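Local coordinates for protein aminoacyl-histidine dipeptidase (Vibrio alginolyticus, PDB 3MRU) that probably hydrolyses dipeptides, including aminoacyl-histidine substrates such as carnosine, as a zinc-dependent metallopeptidase of the M20C family, at residues M1-S6 with Y103-W108; G162-D167 with P446-V451; L248-F253 with V268-P273. One frame throughout, in Å; residues are numbered along the deposited sequence.

Contact 1 of 3, residues M1-S6 with Y103-W108; sequences MSEFHS and YIDGEW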
loop_
_atom_site.group_PDB
_atom_site.type_symbol
_atom_site.label_atom_id
_atom_site.label_comp_id
_atom_site.label_asym_id
_atom_site.label_seq_id
_atom_site.Cartn_x
_atom_site.Cartn_y
_atom_site.Cartn_z
ATOM N N MET A 1 -8.953 17.885 -27.894
ATOM C CA MET A 1 -10.030 17.560 -28.811
ATOM C C MET A 1 -10.685 18.834 -29.264
ATOM O O MET A 1 -10.613 19.218 -30.418
ATOM C CB MET A 1 -11.075 16.706 -28.103
ATOM C CG MET A 1 -11.637 15.561 -28.913
ATOM S SD MET A 1 -13.275 15.037 -28.373
ATOM C CE MET A 1 -12.917 13.818 -27.112
ATOM N N SER A 2 -11.353 19.478 -28.329
ATOM C CA SER A 2 -12.048 20.737 -28.590
ATOM C C SER A 2 -11.090 21.912 -28.380
ATOM O O SER A 2 -10.986 22.799 -29.232
ATOM C CB SER A 2 -13.312 20.860 -27.712
ATOM O OG SER A 2 -13.834 19.587 -27.311
ATOM N N GLU A 3 -10.380 21.908 -27.251
ATOM C CA GLU A 3 -9.395 22.943 -26.939
ATOM C C GLU A 3 -8.061 22.579 -27.569
ATOM O O GLU A 3 -7.104 22.209 -26.882
ATOM C CB GLU A 3 -9.232 23.104 -25.427
ATOM C CG GLU A 3 -10.523 23.426 -24.677
ATOM C CD GLU A 3 -11.349 22.192 -24.304
ATOM O OE1 GLU A 3 -12.447 22.377 -23.728
ATOM O OE2 GLU A 3 -10.912 21.047 -24.582
ATOM N N PHE A 4 -8.015 22.693 -28.890
ATOM C CA PHE A 4 -6.894 22.201 -29.665
ATOM C C PHE A 4 -5.665 23.115 -29.595
ATOM O O PHE A 4 -4.524 22.662 -29.757
ATOM C CB PHE A 4 -7.323 21.971 -31.112
ATOM C CG PHE A 4 -6.202 21.570 -32.006
ATOM C CD1 PHE A 4 -5.608 22.501 -32.862
ATOM C CD2 PHE A 4 -5.705 20.278 -31.973
ATOM C CE1 PHE A 4 -4.552 22.151 -33.690
ATOM C CE2 PHE A 4 -4.648 19.915 -32.799
ATOM C CZ PHE A 4 -4.070 20.858 -33.661
ATOM N N HIS A 5 -5.899 24.394 -29.347
ATOM C CA HIS A 5 -4.809 25.345 -29.322
ATOM C C HIS A 5 -4.292 25.689 -27.907
ATOM O O HIS A 5 -3.415 26.552 -27.764
ATOM C CB HIS A 5 -5.230 26.613 -30.061
ATOM C CG HIS A 5 -5.766 26.365 -31.438
ATOM N ND1 HIS A 5 -7.118 26.280 -31.706
ATOM C CD2 HIS A 5 -5.134 26.210 -32.626
ATOM C CE1 HIS A 5 -7.299 26.085 -33.000
ATOM N NE2 HIS A 5 -6.111 26.033 -33.581
ATOM N N SER A 6 -4.797 25.007 -26.875
ATOM C CA SER A 6 -4.479 25.333 -25.475
ATOM C C SER A 6 -3.116 24.818 -24.988
ATOM O O SER A 6 -2.826 23.628 -25.092
ATOM C CB SER A 6 -5.591 24.818 -24.557
ATOM O OG SER A 6 -6.822 25.460 -24.843
ATOM N N TYR A 103 -1.946 16.566 -22.974
ATOM C CA TYR A 103 -2.909 17.426 -23.645
ATOM C C TYR A 103 -4.055 17.793 -22.709
ATOM O O TYR A 103 -4.224 17.184 -21.651
ATOM C CB TYR A 103 -3.401 16.795 -24.948
ATOM C CG TYR A 103 -4.375 15.642 -24.806
ATOM C CD1 TYR A 103 -5.751 15.835 -25.007
ATOM C CD2 TYR A 103 -3.925 14.351 -24.509
ATOM C CE1 TYR A 103 -6.647 14.791 -24.885
ATOM C CE2 TYR A 103 -4.809 13.296 -24.388
ATOM C CZ TYR A 103 -6.170 13.518 -24.574
ATOM O OH TYR A 103 -7.064 12.466 -24.446
ATOM N N ILE A 104 -4.831 18.806 -23.092
ATOM C CA ILE A 104 -5.935 19.279 -22.262
ATOM C C ILE A 104 -7.285 18.848 -22.824
ATOM O O ILE A 104 -7.614 19.183 -23.956
ATOM C CB ILE A 104 -5.915 20.810 -22.140
ATOM C CG1 ILE A 104 -4.601 21.269 -21.497
ATOM C CG2 ILE A 104 -7.145 21.305 -21.351
ATOM C CD1 ILE A 104 -4.317 22.764 -21.612
ATOM N N ASP A 105 -8.063 18.115 -22.032
ATOM C CA ASP A 105 -9.408 17.725 -22.429
ATOM C C ASP A 105 -10.364 18.020 -21.291
ATOM O O ASP A 105 -10.523 17.181 -20.394
ATOM C CB ASP A 105 -9.449 16.230 -22.764
ATOM C CG ASP A 105 -10.752 15.802 -23.483
ATOM O OD1 ASP A 105 -11.479 16.674 -24.025
ATOM O OD2 ASP A 105 -11.032 14.570 -23.526
ATOM N N GLY A 106 -10.975 19.209 -21.326
ATOM C CA GLY A 106 -11.985 19.624 -20.340
ATOM C C GLY A 106 -11.466 20.101 -18.995
ATOM O O GLY A 106 -10.779 21.097 -18.909
ATOM N N GLU A 107 -11.802 19.379 -17.940
ATOM C CA GLU A 107 -11.390 19.736 -16.592
ATOM C C GLU A 107 -10.107 18.975 -16.216
ATOM O O GLU A 107 -9.637 19.024 -15.068
ATOM C CB GLU A 107 -12.555 19.453 -15.623
ATOM C CG GLU A 107 -13.810 18.838 -16.341
ATOM C CD GLU A 107 -14.890 18.324 -15.367
ATOM O OE1 GLU A 107 -15.605 17.331 -15.736
ATOM O OE2 GLU A 107 -15.018 18.909 -14.251
ATOM N N TRP A 108 -9.540 18.304 -17.220
ATOM C CA TRP A 108 -8.458 17.323 -17.058
ATOM C C TRP A 108 -7.281 17.521 -18.011
ATOM O O TRP A 108 -7.419 18.090 -19.093
ATOM C CB TRP A 108 -9.000 15.922 -17.325
ATOM C CG TRP A 108 -10.121 15.578 -16.458
ATOM C CD1 TRP A 108 -11.440 15.750 -16.725
ATOM C CD2 TRP A 108 -10.037 15.035 -15.142
ATOM N NE1 TRP A 108 -12.188 15.336 -15.657
ATOM C CE2 TRP A 108 -11.349 14.888 -14.670
ATOM C CE3 TRP A 108 -8.972 14.647 -14.314
ATOM C CZ2 TRP A 108 -11.632 14.369 -13.409
ATOM C CZ3 TRP A 108 -9.248 14.132 -13.065
ATOM C CH2 TRP A 108 -10.569 13.996 -12.622
#

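Contact 2 of 3, residues G162-D167 with P446-V451; sequences GWLKGD and PNMDMV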
loop_
_atom_site.group_PDB
_atom_site.type_symbol
_atom_site.label_atom_id
_atom_site.label_comp_id
_atom_site.label_asym_id
_atom_site.label_seq_id
_atom_site.Cartn_x
_atom_site.Cartn_y
_atom_site.Cartn_z
ATOM N N GLY A 162 21.390 13.275 8.525
ATOM C CA GLY A 162 22.547 14.141 8.396
ATOM C C GLY A 162 22.574 14.755 7.012
ATOM O O GLY A 162 23.556 15.382 6.613
ATOM N N TRP A 163 21.483 14.568 6.281
ATOM C CA TRP A 163 21.364 15.089 4.931
ATOM C C TRP A 163 20.264 16.107 4.928
ATOM O O TRP A 163 20.183 16.927 4.017
ATOM C CB TRP A 163 20.995 13.977 3.944
ATOM C CG TRP A 163 22.154 13.079 3.672
ATOM C CD1 TRP A 163 22.549 12.020 4.423
ATOM C CD2 TRP A 163 23.097 13.184 2.595
ATOM N NE1 TRP A 163 23.674 11.447 3.885
ATOM C CE2 TRP A 163 24.033 12.138 2.760
ATOM C CE3 TRP A 163 23.244 14.057 1.510
ATOM C CZ2 TRP A 163 25.104 11.931 1.868
ATOM C CZ3 TRP A 163 24.314 13.844 0.620
ATOM C CH2 TRP A 163 25.225 12.788 0.810
ATOM N N LEU A 164 19.435 16.075 5.969
ATOM C CA LEU A 164 18.388 17.065 6.117
ATOM C C LEU A 164 18.479 17.663 7.514
ATOM O O LEU A 164 19.038 17.033 8.436
ATOM C CB LEU A 164 16.995 16.490 5.897
ATOM C CG LEU A 164 16.867 15.376 4.859
ATOM C CD1 LEU A 164 15.435 14.853 4.842
ATOM C CD2 LEU A 164 17.258 15.870 3.489
ATOM N N LYS A 165 17.969 18.898 7.644
ATOM C CA LYS A 165 17.479 19.393 8.929
ATOM C C LYS A 165 16.016 19.807 8.734
ATOM O O LYS A 165 15.490 19.763 7.612
ATOM C CB LYS A 165 18.178 20.690 9.347
ATOM C CG LYS A 165 18.018 21.000 10.844
ATOM C CD LYS A 165 18.111 19.726 11.717
ATOM C CE LYS A 165 18.123 20.073 13.201
ATOM N NZ LYS A 165 18.914 19.083 13.990
ATOM N N GLY A 166 15.368 20.207 9.822
ATOM C CA GLY A 166 13.979 20.625 9.772
ATOM C C GLY A 166 13.180 19.385 10.121
ATOM O O GLY A 166 13.202 18.395 9.391
ATOM N N ASP A 167 12.472 19.441 11.244
ATOM C CA ASP A 167 11.661 18.315 11.696
ATOM C C ASP A 167 10.387 18.079 10.892
ATOM O O ASP A 167 9.575 17.223 11.237
ATOM C CB ASP A 167 11.483 18.358 13.215
ATOM C CG ASP A 167 12.776 18.661 13.945
ATOM O OD1 ASP A 167 12.838 18.430 15.171
ATOM O OD2 ASP A 167 13.732 19.131 13.292
ATOM N N PRO A 446 13.160 9.680 12.741
ATOM C CA PRO A 446 11.872 9.509 13.439
ATOM C C PRO A 446 11.426 10.820 14.062
ATOM O O PRO A 446 10.224 11.085 14.141
ATOM C CB PRO A 446 12.181 8.481 14.542
ATOM C CG PRO A 446 13.668 8.417 14.636
ATOM C CD PRO A 446 14.187 8.759 13.268
ATOM N N ASN A 447 12.389 11.652 14.443
ATOM C CA ASN A 447 12.090 12.971 14.978
ATOM C C ASN A 447 11.170 13.751 14.042
ATOM O O ASN A 447 10.280 14.471 14.498
ATOM C CB ASN A 447 13.379 13.755 15.227
ATOM C CG ASN A 447 14.305 13.060 16.206
ATOM O OD1 ASN A 447 13.905 12.122 16.896
ATOM N ND2 ASN A 447 15.549 13.519 16.272
ATOM N N MET A 448 11.383 13.609 12.735
ATOM C CA MET A 448 10.539 14.306 11.763
ATOM C C MET A 448 9.126 13.786 11.687
ATOM O O MET A 448 8.904 12.602 11.447
ATOM C CB MET A 448 11.130 14.210 10.366
ATOM C CG MET A 448 12.221 15.198 10.101
ATOM S SD MET A 448 11.955 15.865 8.467
ATOM C CE MET A 448 12.426 14.470 7.431
ATOM N N ASP A 449 8.170 14.686 11.876
ATOM C CA ASP A 449 6.774 14.396 11.557
ATOM C C ASP A 449 6.571 14.906 10.144
ATOM O O ASP A 449 7.475 15.534 9.577
ATOM C CB ASP A 449 5.836 15.173 12.478
ATOM C CG ASP A 449 6.016 16.682 12.345
ATOM O OD1 ASP A 449 7.168 17.120 12.050
ATOM O OD2 ASP A 449 5.003 17.425 12.540
ATOM N N MET A 450 5.385 14.668 9.587
ATOM C CA MET A 450 5.155 14.970 8.191
ATOM C C MET A 450 3.719 14.836 7.734
ATOM O O MET A 450 2.829 14.461 8.499
ATOM C CB MET A 450 6.059 14.097 7.317
ATOM C CG MET A 450 6.086 12.630 7.666
ATOM S SD MET A 450 7.500 11.802 6.916
ATOM C CE MET A 450 8.833 12.513 7.905
ATOM N N VAL A 451 3.517 15.179 6.465
ATOM C CA VAL A 451 2.208 15.204 5.849
ATOM C C VAL A 451 2.363 14.811 4.402
ATOM O O VAL A 451 3.418 14.988 3.813
ATOM C CB VAL A 451 1.539 16.609 5.878
ATOM C CG1 VAL A 451 0.040 16.474 5.742
ATOM C CG2 VAL A 451 1.827 17.330 7.147
#

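Contact 3 of 3, residues L248-F253 with V268-P273; sequences LRLVEF and VTVALP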
loop_
_atom_site.group_PDB
_atom_site.type_symbol
_atom_site.label_atom_id
_atom_site.label_comp_id
_atom_site.label_asym_id
_atom_site.label_seq_id
_atom_site.Cartn_x
_atom_site.Cartn_y
_atom_site.Cartn_z
ATOM N N LEU A 248 -12.730 -37.792 8.953
ATOM C CA LEU A 248 -12.269 -37.483 7.603
ATOM C C LEU A 248 -10.795 -37.105 7.514
ATOM O O LEU A 248 -10.231 -36.511 8.426
ATOM C CB LEU A 248 -13.132 -36.421 6.937
ATOM C CG LEU A 248 -13.509 -35.139 7.650
ATOM C CD1 LEU A 248 -12.309 -34.266 7.797
ATOM C CD2 LEU A 248 -14.549 -34.457 6.793
ATOM N N ARG A 249 -10.203 -37.465 6.379
ATOM C CA ARG A 249 -8.780 -37.379 6.143
ATOM C C ARG A 249 -8.542 -36.389 5.034
ATOM O O ARG A 249 -9.360 -36.231 4.131
ATOM C CB ARG A 249 -8.271 -38.737 5.727
ATOM C CG ARG A 249 -8.715 -39.851 6.643
ATOM C CD ARG A 249 -7.819 -39.944 7.880
ATOM N NE ARG A 249 -6.388 -39.985 7.536
ATOM C CZ ARG A 249 -5.769 -41.033 6.977
ATOM N NH1 ARG A 249 -6.447 -42.141 6.682
ATOM N NH2 ARG A 249 -4.467 -40.971 6.697
ATOM N N LEU A 250 -7.398 -35.732 5.099
ATOM C CA LEU A 250 -7.150 -34.550 4.304
ATOM C C LEU A 250 -6.189 -34.790 3.156
ATOM O O LEU A 250 -5.076 -35.288 3.346
ATOM C CB LEU A 250 -6.571 -33.485 5.221
ATOM C CG LEU A 250 -6.039 -32.148 4.740
ATOM C CD1 LEU A 250 -7.175 -31.228 4.388
ATOM C CD2 LEU A 250 -5.231 -31.565 5.871
ATOM N N VAL A 251 -6.622 -34.453 1.952
ATOM C CA VAL A 251 -5.720 -34.535 0.804
ATOM C C VAL A 251 -5.186 -33.192 0.279
ATOM O O VAL A 251 -3.995 -33.026 0.047
ATOM C CB VAL A 251 -6.308 -35.455 -0.365
ATOM C CG1 VAL A 251 -7.822 -35.602 -0.288
ATOM C CG2 VAL A 251 -5.873 -34.985 -1.749
ATOM N N GLU A 252 -6.087 -32.228 0.152
ATOM C CA GLU A 252 -5.811 -30.984 -0.544
ATOM C C GLU A 252 -6.406 -29.771 0.220
ATOM O O GLU A 252 -7.505 -29.858 0.770
ATOM C CB GLU A 252 -6.376 -31.070 -1.975
ATOM C CG GLU A 252 -6.203 -29.841 -2.850
ATOM C CD GLU A 252 -4.823 -29.740 -3.446
ATOM O OE1 GLU A 252 -4.714 -29.246 -4.596
ATOM O OE2 GLU A 252 -3.850 -30.152 -2.770
ATOM N N PHE A 253 -5.671 -28.659 0.234
ATOM C CA PHE A 253 -6.100 -27.402 0.847
ATOM C C PHE A 253 -5.512 -26.246 0.010
ATOM O O PHE A 253 -4.305 -25.984 0.036
ATOM C CB PHE A 253 -5.613 -27.325 2.316
ATOM C CG PHE A 253 -6.427 -26.396 3.221
ATOM C CD1 PHE A 253 -6.673 -26.753 4.545
ATOM C CD2 PHE A 253 -6.927 -25.174 2.763
ATOM C CE1 PHE A 253 -7.405 -25.918 5.390
ATOM C CE2 PHE A 253 -7.661 -24.343 3.600
ATOM C CZ PHE A 253 -7.898 -24.719 4.914
ATOM N N VAL A 268 -11.003 -27.387 0.283
ATOM C CA VAL A 268 -10.302 -28.534 0.755
ATOM C C VAL A 268 -10.942 -29.690 0.014
ATOM O O VAL A 268 -12.156 -29.691 -0.204
ATOM C CB VAL A 268 -10.457 -28.690 2.294
ATOM C CG1 VAL A 268 -11.831 -29.231 2.642
ATOM C CG2 VAL A 268 -9.453 -29.648 2.841
ATOM N N THR A 269 -10.128 -30.649 -0.424
ATOM C CA THR A 269 -10.670 -31.947 -0.812
ATOM C C THR A 269 -10.254 -32.915 0.282
ATOM O O THR A 269 -9.145 -32.842 0.799
ATOM C CB THR A 269 -10.243 -32.439 -2.230
ATOM O OG1 THR A 269 -8.978 -33.093 -2.162
ATOM C CG2 THR A 269 -10.178 -31.294 -3.246
ATOM N N VAL A 270 -11.172 -33.783 0.668
ATOM C CA VAL A 270 -10.919 -34.715 1.745
ATOM C C VAL A 270 -11.423 -36.105 1.374
ATOM O O VAL A 270 -12.307 -36.263 0.510
ATOM C CB VAL A 270 -11.595 -34.274 3.113
ATOM C CG1 VAL A 270 -11.201 -32.842 3.521
ATOM C CG2 VAL A 270 -13.134 -34.438 3.084
ATOM N N ALA A 271 -10.853 -37.098 2.057
ATOM C CA ALA A 271 -11.329 -38.466 2.030
ATOM C C ALA A 271 -12.095 -38.759 3.319
ATOM O O ALA A 271 -11.702 -38.307 4.396
ATOM C CB ALA A 271 -10.155 -39.406 1.896
ATOM N N LEU A 272 -13.193 -39.515 3.198
ATOM C CA LEU A 272 -14.019 -39.961 4.349
ATOM C C LEU A 272 -14.768 -41.268 4.028
ATOM O O LEU A 272 -15.007 -41.561 2.841
ATOM C CB LEU A 272 -15.019 -38.873 4.786
ATOM C CG LEU A 272 -16.382 -38.684 4.116
ATOM C CD1 LEU A 272 -17.212 -37.740 4.957
ATOM C CD2 LEU A 272 -16.279 -38.149 2.695
ATOM N N PRO A 273 -15.145 -42.049 5.082
ATOM C CA PRO A 273 -15.991 -43.230 4.871
ATOM C C PRO A 273 -17.300 -42.820 4.188
ATOM O O PRO A 273 -17.904 -41.793 4.566
ATOM C CB PRO A 273 -16.274 -43.723 6.298
ATOM C CG PRO A 273 -15.174 -43.193 7.129
ATOM C CD PRO A 273 -14.837 -41.860 6.516
#

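Contact 1 of 3, residues M1-S6 with Y103-W108
The carboxylates of Glu3 and Asp105 approach each other across this contact, Glu3 OE2 lying 4.4 Å from Asp105 OD1. Two further flat groups, Phe4 and His5, belong to the same N-terminal segment but take no part in the contact: His5 CE1 lies in the plane of the Phe4 ring at its edge, while Phe4 CD1 stands 3.6 Å above one face of the His5 ring, offset toward the rim. Glu3 is the centre of an inverse gamma turn, and a bend at its chi2 (85°) swings CD aside. Its OE2 ends up 3.7 Å from Gly106 N and 3.8 Å from Ile104 O, without hydrogen bonding to either. Met1 passes obliquely by the Asp105 carboxylate, with its CB 4.1 Å from Asp105 OD1 and its CE equally near OD2, although Met1 is poorly ordered. At the other end, Ser6 CB rests 3.8 Å from Ile104 CD1. Ile104 is the buried member of the contact, and its side chain also reaches Ile8 and Leu11 in the loop before helix 14-25. The partner is the tip of a beta hairpin joining strands 102-105 and 108-111: a type II' turn from Asp105 to Trp108, with Gly106 at positive phi and Asp105 N bonded to Trp108 O. Between these two segments the contact is one of loose packing, and residues 1-6 also touch a crystal neighbour, so their placement may owe something to the lattice; the neighbouring carboxylates would be expected to raise each other's affinity for a proton.

Contact 2 of 3, residues G162-D167 with P446-V451
Met448 lies against the backbone of Gly166 and Asp167 and reaches on to Leu164. Its CB is 3.5 Å from Asp167 O. CG, set anti to the carbonyl carbon (chi1 -81°), comes 3.4 Å from Gly166 O and about as near to the carbonyl carbon of Asp167. SD is modelled so close to Gly166 O that its exact place is doubtful. Beyond the sulfur, after a bend at chi2, a second one at chi3 (-73°) carries CE to within 4.0 Å of Leu164 CD1, and there the two side chains cross at about a right angle. Met448 also packs on Leu169 of strand 168-171, and Leu164 on Glu142 and Leu144 of strand 141-146, so both side chains rest on the six-stranded sheet.

The two segments lead into neighbouring parallel strands, 168-171 and 449-452, of the mixed six-stranded sheet, in which 449-452 is an outermost strand. Farther along this pair, the backbone of Val451 bonds to Leu169 and Asn171. Strand 168-171 runs on toward the zinc ligand Asp173, and the chain after 449-452 brings in His461, a ligand of the second zinc ion, although the contact itself lies away from the metal site.

Where the strands come together, Asp167 O is approached by the backbone from the other side of the contact. Asp449 N gives it a weak hydrogen bond of 3.0 Å, bent to 128° at the hydrogen, and Met448 CA adds a CA-H...O contact of 3.1 Å. Asp167 CB lies 4.3 Å from Asn447 O, at the solvent-exposed margin. From outside the two segments, Lys442 NZ hydrogen-bonds to both Pro446 O and Met448 O.

Contact 3 of 3, residues L248-F253 with V268-P273
Backbone hydrogen bonds join Arg249 to Ala271 in both directions. Arg249 N reaches Ala271 O over 2.6 Å in a nearly straight bond (177° at the hydrogen), and Ala271 N returns a bond to Arg249 O. Farther on the antiparallel ladder is interrupted by a classic beta bulge: Val251 and Glu252 both face Thr269, and their N atoms each lie 3.2 Å from Thr269 O, approaching it from the same face of the carbonyl plane. Beyond the bulge Thr269 N bonds to Glu252 O, whose position is less certain.

The apolar contacts include Leu248, whose CB lies 3.8 Å from Leu272 CB and whose CD2 meets Val270 CG2 at 4.0 Å. Leu250, Val270, Phe253 and Val268 project from one face of the sheet, where Leu250 and Phe253 pack on helix 318-330.

At the bulge the contacts are between a hydroxyl and carbon atoms. Thr269 OG1, between the backbone N and the carbonyl carbon (chi1 85°), sits 3.3 Å from Val251 CG1 and equally close to Glu252 CB.

Strands 249-255 and 266-273 belong to the family's dimerisation region. Two N-H groups share one carbonyl at the bulge, so the extra residue is taken into the strand without costing either amide its partner, and beyond the bulge Phe253 again shares the face of Leu250, the apolar face that packs on helix 318-330.

How the contacts relate
From the N terminus, contact 1 comes first: it joins residues 1-6 to a hairpin tip at 103-108, closing a loop that holds helices 14-25 and 36-46 and the first strands of the six-stranded sheet. Contact 2 opens only later and spans much of the chain, bringing the loop before strand 168-171 to the start of strand 449-452. Within that long excursion falls contact 3, a short closure between strands 249-255 and 266-273 of the dimerisation region. No two contacts cross. Contacts 1 and 2 have centres 40 Å apart, whereas contact 3 lies across the chain's centre from both, about 39 Å from contact 2 between nearest atoms.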